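Local coordinates for MdbA protein (Corynebacterium matruchotii ATCC 14266, PDB 6BO0) that probably catalyses thiol-disulfide exchange, forming disulfide bonds in exported proteins as a DsbA-like oxidoreductase of the thioredoxin superfamily, at residues E15-N20 against D62-I67; A38-I43 against K73-T78. All blocks are in the same frame, centred on the assembly; numbering follows the deposited sequence. Where two conformers were deposited one is given.

Contact 1: residues E15-N20 against D62-I67; sequences ETTAFN and DMKKLI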
ATOM      1  N   GLU A  15      -0.816  14.263   4.413  1.00 17.58           N
ATOM      2  CA  GLU A  15      -0.537  13.929   5.792  0.60 18.42           C
ATOM      3  C   GLU A  15       0.941  13.849   6.071  1.00 19.21           C
ATOM      4  O   GLU A  15       1.738  13.572   5.171  1.00 21.24           O
ATOM      5  CB  GLU A  15      -1.127  12.589   6.107  0.60 20.50           C
ATOM      6  CG  GLU A  15      -2.627  12.585   6.102  0.60 22.21           C
ATOM      7  CD  GLU A  15      -3.115  11.248   6.570  0.60 26.15           C
ATOM      8  OE1 GLU A  15      -3.062  11.030   7.795  0.60 32.53           O
ATOM      9  OE2 GLU A  15      -3.468  10.408   5.704  0.60 26.65           O
ATOM     10  N   THR A  16       1.301  14.134   7.321  1.00 21.17           N
ATOM     11  CA  THR A  16       2.652  13.947   7.786  0.60 21.90           C
ATOM     12  C   THR A  16       2.770  12.588   8.399  1.00 20.25           C
ATOM     13  O   THR A  16       1.771  12.037   8.898  1.00 27.14           O
ATOM     14  CB  THR A  16       2.989  14.943   8.876  0.60 27.12           C
ATOM     15  OG1 THR A  16       1.997  14.837   9.910  0.60 31.74           O
ATOM     16  CG2 THR A  16       3.027  16.347   8.288  0.60 25.68           C
ATOM     17  N   THR A  17       3.954  12.011   8.334  1.00 18.57           N
ATOM     18  CA  THR A  17       4.211  10.707   8.920  1.00 18.27           C
ATOM     19  C   THR A  17       5.417  10.786   9.827  1.00 19.83           C
ATOM     20  O   THR A  17       6.281  11.671   9.681  1.00 23.76           O
ATOM     21  CB  THR A  17       4.458   9.655   7.827  1.00 18.24           C
ATOM     22  OG1 THR A  17       5.526  10.075   6.986  1.00 20.40           O
ATOM     23  CG2 THR A  17       3.196   9.467   6.937  1.00 18.65           C
ATOM     24  N   ALA A  18       5.450   9.894  10.807  1.00 18.26           N
ATOM     25  CA  ALA A  18       6.601   9.748  11.724  1.00 18.36           C
ATOM     26  C   ALA A  18       6.901   8.262  11.841  1.00 18.00           C
ATOM     27  O   ALA A  18       6.870   7.687  12.930  1.00 19.38           O
ATOM     28  CB  ALA A  18       6.346  10.378  13.091  1.00 20.84           C
ATOM     29  N   PHE A  19       7.305   7.675  10.739  1.00 16.83           N
ATOM     30  CA  PHE A  19       7.740   6.297  10.716  1.00 17.22           C
ATOM     31  C   PHE A  19       8.595   6.050   9.487  1.00 15.74           C
ATOM     32  O   PHE A  19       8.780   6.954   8.636  1.00 19.60           O
ATOM     33  CB  PHE A  19       6.567   5.312  10.801  1.00 16.83           C
ATOM     34  CG  PHE A  19       5.488   5.524   9.768  1.00 16.31           C
ATOM     35  CD1 PHE A  19       5.631   5.085   8.454  1.00 17.10           C
ATOM     36  CD2 PHE A  19       4.327   6.194  10.105  1.00 19.74           C
ATOM     37  CE1 PHE A  19       4.625   5.293   7.524  1.00 18.84           C
ATOM     38  CE2 PHE A  19       3.314   6.388   9.184  1.00 21.19           C
ATOM     39  CZ  PHE A  19       3.470   5.948   7.878  1.00 19.53           C
ATOM     40  N   ASN A  20       9.206   4.875   9.453  1.00 16.76           N
ATOM     41  CA  ASN A  20      10.113   4.458   8.393  1.00 17.31           C
ATOM     42  C   ASN A  20       9.440   3.475   7.461  1.00 15.17           C
ATOM     43  O   ASN A  20       8.485   2.796   7.835  1.00 17.22           O
ATOM     44  CB  ASN A  20      11.339   3.796   9.032  1.00 20.65           C
ATOM     45  CG  ASN A  20      11.972   4.680  10.054  1.00 29.03           C
ATOM     46  OD1 ASN A  20      12.166   5.857   9.765  1.00 32.92           O
ATOM     47  ND2 ASN A  20      12.201   4.173  11.241  1.00 32.04           N
ATOM     48  N   ASP A  62      -6.233   5.282  12.549  1.00 16.51           N
ATOM     49  CA  ASP A  62      -5.892   4.533  13.738  1.00 16.83           C
ATOM     50  C   ASP A  62      -4.606   3.746  13.503  1.00 15.32           C
ATOM     51  O   ASP A  62      -3.747   3.653  14.383  1.00 16.23           O
ATOM     52  CB  ASP A  62      -7.034   3.618  14.165  1.00 18.42           C
ATOM     53  CG  ASP A  62      -8.209   4.376  14.784  1.00 22.52           C
ATOM     54  OD1 ASP A  62      -8.075   5.559  15.214  1.00 25.41           O
ATOM     55  OD2 ASP A  62      -9.278   3.751  14.866  1.00 26.03           O
ATOM     56  N   MET A  63      -4.477   3.186  12.301  1.00 14.62           N
ATOM     57  CA  MET A  63      -3.257   2.451  11.941  1.00 15.35           C
ATOM     58  C   MET A  63      -2.024   3.369  12.024  1.00 14.39           C
ATOM     59  O   MET A  63      -0.962   2.969  12.534  1.00 16.17           O
ATOM     60  CB  MET A  63      -3.434   1.838  10.554  1.00 15.27           C
ATOM     61  CG  MET A  63      -2.178   1.199  10.026  1.00 16.03           C
ATOM     62  SD  MET A  63      -2.421   0.214   8.546  1.00 15.92           S
ATOM     63  CE  MET A  63      -2.595   1.468   7.311  1.00 20.86           C
ATOM     64  N   LYS A  64      -2.137   4.550  11.429  1.00 15.78           N
ATOM     65  CA  LYS A  64      -1.005   5.479  11.403  1.00 16.18           C
ATOM     66  C   LYS A  64      -0.478   5.784  12.813  1.00 15.88           C
ATOM     67  O   LYS A  64       0.725   5.758  13.086  1.00 17.14           O
ATOM     68  CB  LYS A  64      -1.413   6.760  10.723  1.00 16.67           C
ATOM     69  CG  LYS A  64      -0.296   7.734  10.484  1.00 19.59           C
ATOM     70  CD  LYS A  64      -0.850   8.925   9.719  1.00 22.82           C
ATOM     71  CE  LYS A  64       0.154  10.025   9.549  1.00 30.36           C
ATOM     72  NZ  LYS A  64       0.326  10.851  10.779  1.00 33.27           N
ATOM     73  N   LYS A  65      -1.399   6.003  13.730  1.00 17.60           N
ATOM     74  CA  LYS A  65      -1.008   6.299  15.097  0.60 18.33           C
ATOM     75  C   LYS A  65      -0.337   5.111  15.777  1.00 19.31           C
ATOM     76  O   LYS A  65       0.680   5.270  16.462  1.00 19.13           O
ATOM     77  CB  LYS A  65      -2.203   6.760  15.906  0.60 19.44           C
ATOM     78  CG  LYS A  65      -1.822   7.097  17.352  0.60 22.34           C
ATOM     79  CD  LYS A  65      -2.849   7.947  18.086  0.60 24.88           C
ATOM     80  CE  LYS A  65      -2.513   8.090  19.570  0.60 25.35           C
ATOM     81  NZ  LYS A  65      -1.158   8.644  19.809  0.60 25.70           N
ATOM     82  N   LEU A  66      -0.906   3.919  15.596  1.00 16.50           N
ATOM     83  CA  LEU A  66      -0.297   2.732  16.157  1.00 16.47           C
ATOM     84  C   LEU A  66       1.130   2.542  15.634  1.00 15.46           C
ATOM     85  O   LEU A  66       2.016   2.144  16.384  1.00 16.52           O
ATOM     86  CB  LEU A  66      -1.153   1.495  15.881  1.00 15.73           C
ATOM     87  CG  LEU A  66      -2.515   1.449  16.579  1.00 17.04           C
ATOM     88  CD1 LEU A  66      -3.280   0.268  16.049  1.00 18.07           C
ATOM     89  CD2 LEU A  66      -2.383   1.383  18.094  1.00 18.52           C
ATOM     90  N   ILE A  67       1.347   2.800  14.341  1.00 15.60           N
ATOM     91  CA  ILE A  67       2.701   2.674  13.788  1.00 15.62           C
ATOM     92  C   ILE A  67       3.628   3.721  14.433  1.00 17.15           C
ATOM     93  O   ILE A  67       4.726   3.433  14.935  1.00 17.29           O
ATOM     94  CB  ILE A  67       2.722   2.871  12.258  1.00 14.97           C
ATOM     95  CG1 ILE A  67       1.899   1.795  11.537  1.00 14.13           C
ATOM     96  CG2 ILE A  67       4.183   2.797  11.742  1.00 16.12           C
ATOM     97  CD1 ILE A  67       1.585   2.131  10.098  1.00 14.62           C
TER
HETATM   98  O   HOH W   1       0.057  13.854  11.713  1.00 48.60           O
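Phe19 and Lys64 carry this contact, in which the loop leading into strand 20-24 lies beside helix 51-68 of the thioredoxin fold, the helix that follows strand 39-45. The Lys64 chain crosses the Phe19 side chain at about a right angle, and its CG meets the ring at the edge, 4.1 Å from CE2. One turn further along the helix, Ile67 turns its CG2 methyl to the root of the ring, 3.6 Å from Phe19 CB and equally near CG. Phe19 CG sits between the backbone N and the carbonyl carbon (chi1 54°). The ring is also met from its own loop: Thr17 CB lies above one face, 3.7 Å from the plane and offset toward the rim.

Beyond the ring, Lys64 runs on toward the start of the loop. Its CG is anti to the backbone N (chi1 -173°) and the chain stays extended as far as CE, passing Thr17 CG2, which lies 4.0 Å from Lys64 CE. Glu15 slides past in the opposite direction, with OE1 3.6 Å from Lys64 CD. The charges do not pair, since Glu15 OE1 and Lys64 NZ are 4.5 Å apart: Glu15 OE2 is held by Trp110 NE1, and Lys64 makes its salt bridge to Glu68 of its own helix. The carboxylate of Glu68 also accepts the backbone N-H of Ala18, so one group bonds to both Lys64 NZ and the loop backbone.

Farther out, Leu30 of strand 27-31 packs against both Phe19 and Ile67, giving this apolar patch a backing from the sheet. On the polar side a water joins loop to helix; it is 2.8 Å from Thr16 OG1 and accepts a weak hydrogen bond from Lys64 NZ at 3.2 Å.

Contact 2: residues A38-I43 against K73-T78; sequences AKTVDI and KVNIRT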
ATOM      1  N   ALA A  38       6.793  -4.538  19.259  1.00 20.50           N
ATOM      2  CA  ALA A  38       5.637  -4.252  18.420  1.00 18.40           C
ATOM      3  C   ALA A  38       5.023  -5.525  17.861  1.00 17.27           C
ATOM      4  O   ALA A  38       5.716  -6.499  17.560  1.00 21.60           O
ATOM      5  CB  ALA A  38       6.014  -3.309  17.294  1.00 19.58           C
ATOM      6  N   LYS A  39       3.699  -5.520  17.750  1.00 15.68           N
ATOM      7  CA  LYS A  39       2.972  -6.568  17.053  1.00 15.48           C
ATOM      8  C   LYS A  39       3.170  -6.437  15.539  1.00 14.59           C
ATOM      9  O   LYS A  39       3.155  -5.343  15.005  1.00 16.05           O
ATOM     10  CB  LYS A  39       1.498  -6.457  17.385  1.00 16.56           C
ATOM     11  CG  LYS A  39       1.186  -6.869  18.818  1.00 18.40           C
ATOM     12  CD  LYS A  39      -0.287  -6.704  19.091  1.00 20.20           C
ATOM     13  CE  LYS A  39      -0.744  -7.479  20.302  1.00 20.32           C
ATOM     14  NZ  LYS A  39      -0.160  -6.977  21.562  1.00 20.19           N
ATOM     15  N   THR A  40       3.305  -7.567  14.875  1.00 14.94           N
ATOM     16  CA  THR A  40       3.395  -7.592  13.411  1.00 14.64           C
ATOM     17  C   THR A  40       1.990  -7.690  12.836  1.00 13.22           C
ATOM     18  O   THR A  40       1.267  -8.618  13.143  1.00 14.93           O
ATOM     19  CB  THR A  40       4.265  -8.767  12.943  1.00 16.91           C
ATOM     20  OG1 THR A  40       5.595  -8.589  13.452  1.00 19.81           O
ATOM     21  CG2 THR A  40       4.337  -8.846  11.427  1.00 18.20           C
ATOM     22  N   VAL A  41       1.638  -6.740  11.969  1.00 12.72           N
ATOM     23  CA  VAL A  41       0.315  -6.703  11.366  1.00 12.54           C
ATOM     24  C   VAL A  41       0.527  -6.840   9.855  1.00 12.51           C
ATOM     25  O   VAL A  41       1.068  -5.948   9.210  1.00 14.37           O
ATOM     26  CB  VAL A  41      -0.456  -5.422  11.710  1.00 13.07           C
ATOM     27  CG1 VAL A  41      -1.840  -5.455  11.080  1.00 14.09           C
ATOM     28  CG2 VAL A  41      -0.541  -5.242  13.222  1.00 14.18           C
ATOM     29  N   ASP A  42       0.092  -7.958   9.296  1.00 11.93           N
ATOM     30  CA  ASP A  42       0.159  -8.195   7.850  1.00 12.36           C
ATOM     31  C   ASP A  42      -1.175  -7.822   7.221  1.00 11.65           C
ATOM     32  O   ASP A  42      -2.221  -8.331   7.658  1.00 13.24           O
ATOM     33  CB  ASP A  42       0.483  -9.667   7.576  1.00 13.27           C
ATOM     34  CG  ASP A  42       1.885 -10.050   7.997  1.00 14.32           C
ATOM     35  OD1 ASP A  42       2.845  -9.516   7.424  1.00 14.51           O
ATOM     36  OD2 ASP A  42       2.051 -10.903   8.908  1.00 17.49           O
ATOM     37  N   ILE A  43      -1.127  -6.967   6.202  1.00 11.22           N
ATOM     38  CA  ILE A  43      -2.325  -6.505   5.510  1.00 11.40           C
ATOM     39  C   ILE A  43      -2.189  -6.844   4.037  1.00 11.44           C
ATOM     40  O   ILE A  43      -1.363  -6.276   3.330  1.00 11.80           O
ATOM     41  CB  ILE A  43      -2.540  -4.994   5.694  1.00 11.88           C
ATOM     42  CG1 ILE A  43      -2.590  -4.656   7.187  1.00 13.53           C
ATOM     43  CG2 ILE A  43      -3.788  -4.527   4.939  1.00 13.12           C
ATOM     44  CD1 ILE A  43      -2.744  -3.187   7.470  1.00 14.89           C
ATOM     45  N   LYS A  73       4.247  -3.016  13.834  1.00 13.86           N
ATOM     46  CA  LYS A  73       5.015  -2.997  12.600  0.60 14.79           C
ATOM     47  C   LYS A  73       4.020  -3.494  11.558  1.00 13.88           C
ATOM     48  O   LYS A  73       3.545  -4.630  11.644  1.00 14.97           O
ATOM     49  CB  LYS A  73       6.198  -3.972  12.694  0.60 15.89           C
ATOM     50  CG  LYS A  73       6.935  -4.228  11.386  0.60 18.47           C
ATOM     51  CD  LYS A  73       8.027  -5.268  11.522  0.60 21.64           C
ATOM     52  CE  LYS A  73       9.302  -4.653  12.056  0.60 27.65           C
ATOM     53  NZ  LYS A  73      10.384  -5.670  12.188  0.60 32.71           N
ATOM     54  N   VAL A  74       3.702  -2.654  10.566  1.00 12.98           N
ATOM     55  CA  VAL A  74       2.727  -3.018   9.542  1.00 12.41           C
ATOM     56  C   VAL A  74       3.458  -3.454   8.283  1.00 12.11           C
ATOM     57  O   VAL A  74       4.321  -2.721   7.763  1.00 14.35           O
ATOM     58  CB  VAL A  74       1.758  -1.859   9.242  1.00 12.34           C
ATOM     59  CG1 VAL A  74       0.963  -2.104   7.966  1.00 14.34           C
ATOM     60  CG2 VAL A  74       0.809  -1.621  10.400  1.00 14.61           C
ATOM     61  N   ASN A  75       3.106  -4.634   7.810  1.00 11.98           N
ATOM     62  CA  ASN A  75       3.551  -5.123   6.502  1.00 11.98           C
ATOM     63  C   ASN A  75       2.406  -4.995   5.515  1.00 11.27           C
ATOM     64  O   ASN A  75       1.431  -5.761   5.571  1.00 12.31           O
ATOM     65  CB  ASN A  75       3.942  -6.586   6.624  1.00 12.88           C
ATOM     66  CG  ASN A  75       5.203  -6.803   7.417  1.00 12.96           C
ATOM     67  OD1 ASN A  75       6.130  -6.008   7.385  1.00 15.32           O
ATOM     68  ND2 ASN A  75       5.259  -7.937   8.101  1.00 14.20           N
ATOM     69  N   ILE A  76       2.520  -4.045   4.595  1.00 11.26           N
ATOM     70  CA  ILE A  76       1.589  -3.937   3.478  1.00 10.62           C
ATOM     71  C   ILE A  76       2.028  -4.968   2.452  1.00 10.86           C
ATOM     72  O   ILE A  76       3.145  -4.899   1.931  1.00 11.90           O
ATOM     73  CB  ILE A  76       1.566  -2.517   2.876  1.00 11.10           C
ATOM     74  CG1 ILE A  76       1.186  -1.463   3.922  1.00 12.65           C
ATOM     75  CG2 ILE A  76       0.656  -2.496   1.650  1.00 12.10           C
ATOM     76  CD1 ILE A  76      -0.200  -1.576   4.492  1.00 13.43           C
ATOM     77  N   ARG A  77       1.141  -5.923   2.188  1.00 10.88           N
ATOM     78  CA  ARG A  77       1.404  -7.051   1.304  1.00 10.85           C
ATOM     79  C   ARG A  77       0.474  -6.967   0.096  1.00 10.46           C
ATOM     80  O   ARG A  77      -0.627  -7.483   0.079  1.00 11.37           O
ATOM     81  CB  ARG A  77       1.250  -8.356   2.086  1.00 11.13           C
ATOM     82  CG  ARG A  77       2.335  -8.524   3.130  1.00 11.80           C
ATOM     83  CD  ARG A  77       2.340  -9.898   3.760  1.00 12.26           C
ATOM     84  NE  ARG A  77       3.418 -10.074   4.740  1.00 12.92           N
ATOM     85  CZ  ARG A  77       4.679 -10.295   4.447  1.00 13.34           C
ATOM     86  NH1 ARG A  77       5.066 -10.397   3.178  1.00 13.72           N
ATOM     87  NH2 ARG A  77       5.567 -10.433   5.415  1.00 15.45           N
ATOM     88  N   THR A  78       0.966  -6.265  -0.920  1.00 10.60           N
ATOM     89  CA  THR A  78       0.179  -5.991  -2.099  1.00 10.74           C
ATOM     90  C   THR A  78       0.075  -7.216  -2.985  1.00 10.79           C
ATOM     91  O   THR A  78       1.038  -7.956  -3.136  1.00 11.42           O
ATOM     92  CB  THR A  78       0.775  -4.817  -2.878  1.00 11.71           C
ATOM     93  OG1 THR A  78       1.103  -3.771  -1.970  1.00 12.66           O
ATOM     94  CG2 THR A  78      -0.193  -4.287  -3.957  1.00 11.88           C
TER
HETATM   95  O   HOH W   2       5.040 -11.352   8.342  1.00 24.04           O
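Lys39 O takes the N-H of Lys73 at 2.8 Å, one rung of a parallel ladder between strands 39-45 and 72-78, joined by the beta-alpha-beta crossover through helix 51-68 in this thioredoxin fold. Val41 uses both its N and O, giving to Lys73 O and accepting from Asn75 N; Ile43 repeats the pattern with Asn75 O and Arg77 N. The intervening residues bond outward: Thr40 and Asp42 to Asp185 and Phe183, Val74 and Ile76 to Leu30 and Val28, as befits neighbouring strands inside the sheet.

Asp42 and Asn75 lie side by side on one face. Asn75 ND2 donates to Asp42 OD1 over 3.0 Å, on the syn side but 33° out of the carboxylate plane, while the oxygen lies in the amide plane. Arg77 completes a salt bridge from the opposite face of the carboxylate: its NE, 2.8 Å from Asp42 OD1, stands 53° out of the carboxylate plane, yet the oxygen lies near the guanidinium plane. A water gives OD1 a third donor and accepts from Arg77 NH2, while Arg77 NH1 is satisfied by Asn165 OD1. This buried oxygen is therefore gripped by amide, guanidinium and water, which would be expected to stabilise its negative charge.

On the face carrying Val41, Ile43, Val74 and Ile76 the contacts are apolar, with Ile43 CD1 3.9 Å from Val74 CG1.

Contact 2 is buried strand-to-strand pairing inside the sheet, whereas contact 1 is partly buried, where a loop meets the side of helix 51-68. That helix ties them together, as it links the two strands of contact 2 along the chain and supplies one side of contact 1. From it, Met63 and Ile67 pack on the apolar face of the strand pair, with Met63 SD 3.6 Å from Ile43 CD1. Ladder bonds and a shared carboxylate oxygen hold contact 2; contact 1 combines apolar packing, a long lysine chain and a bridging water.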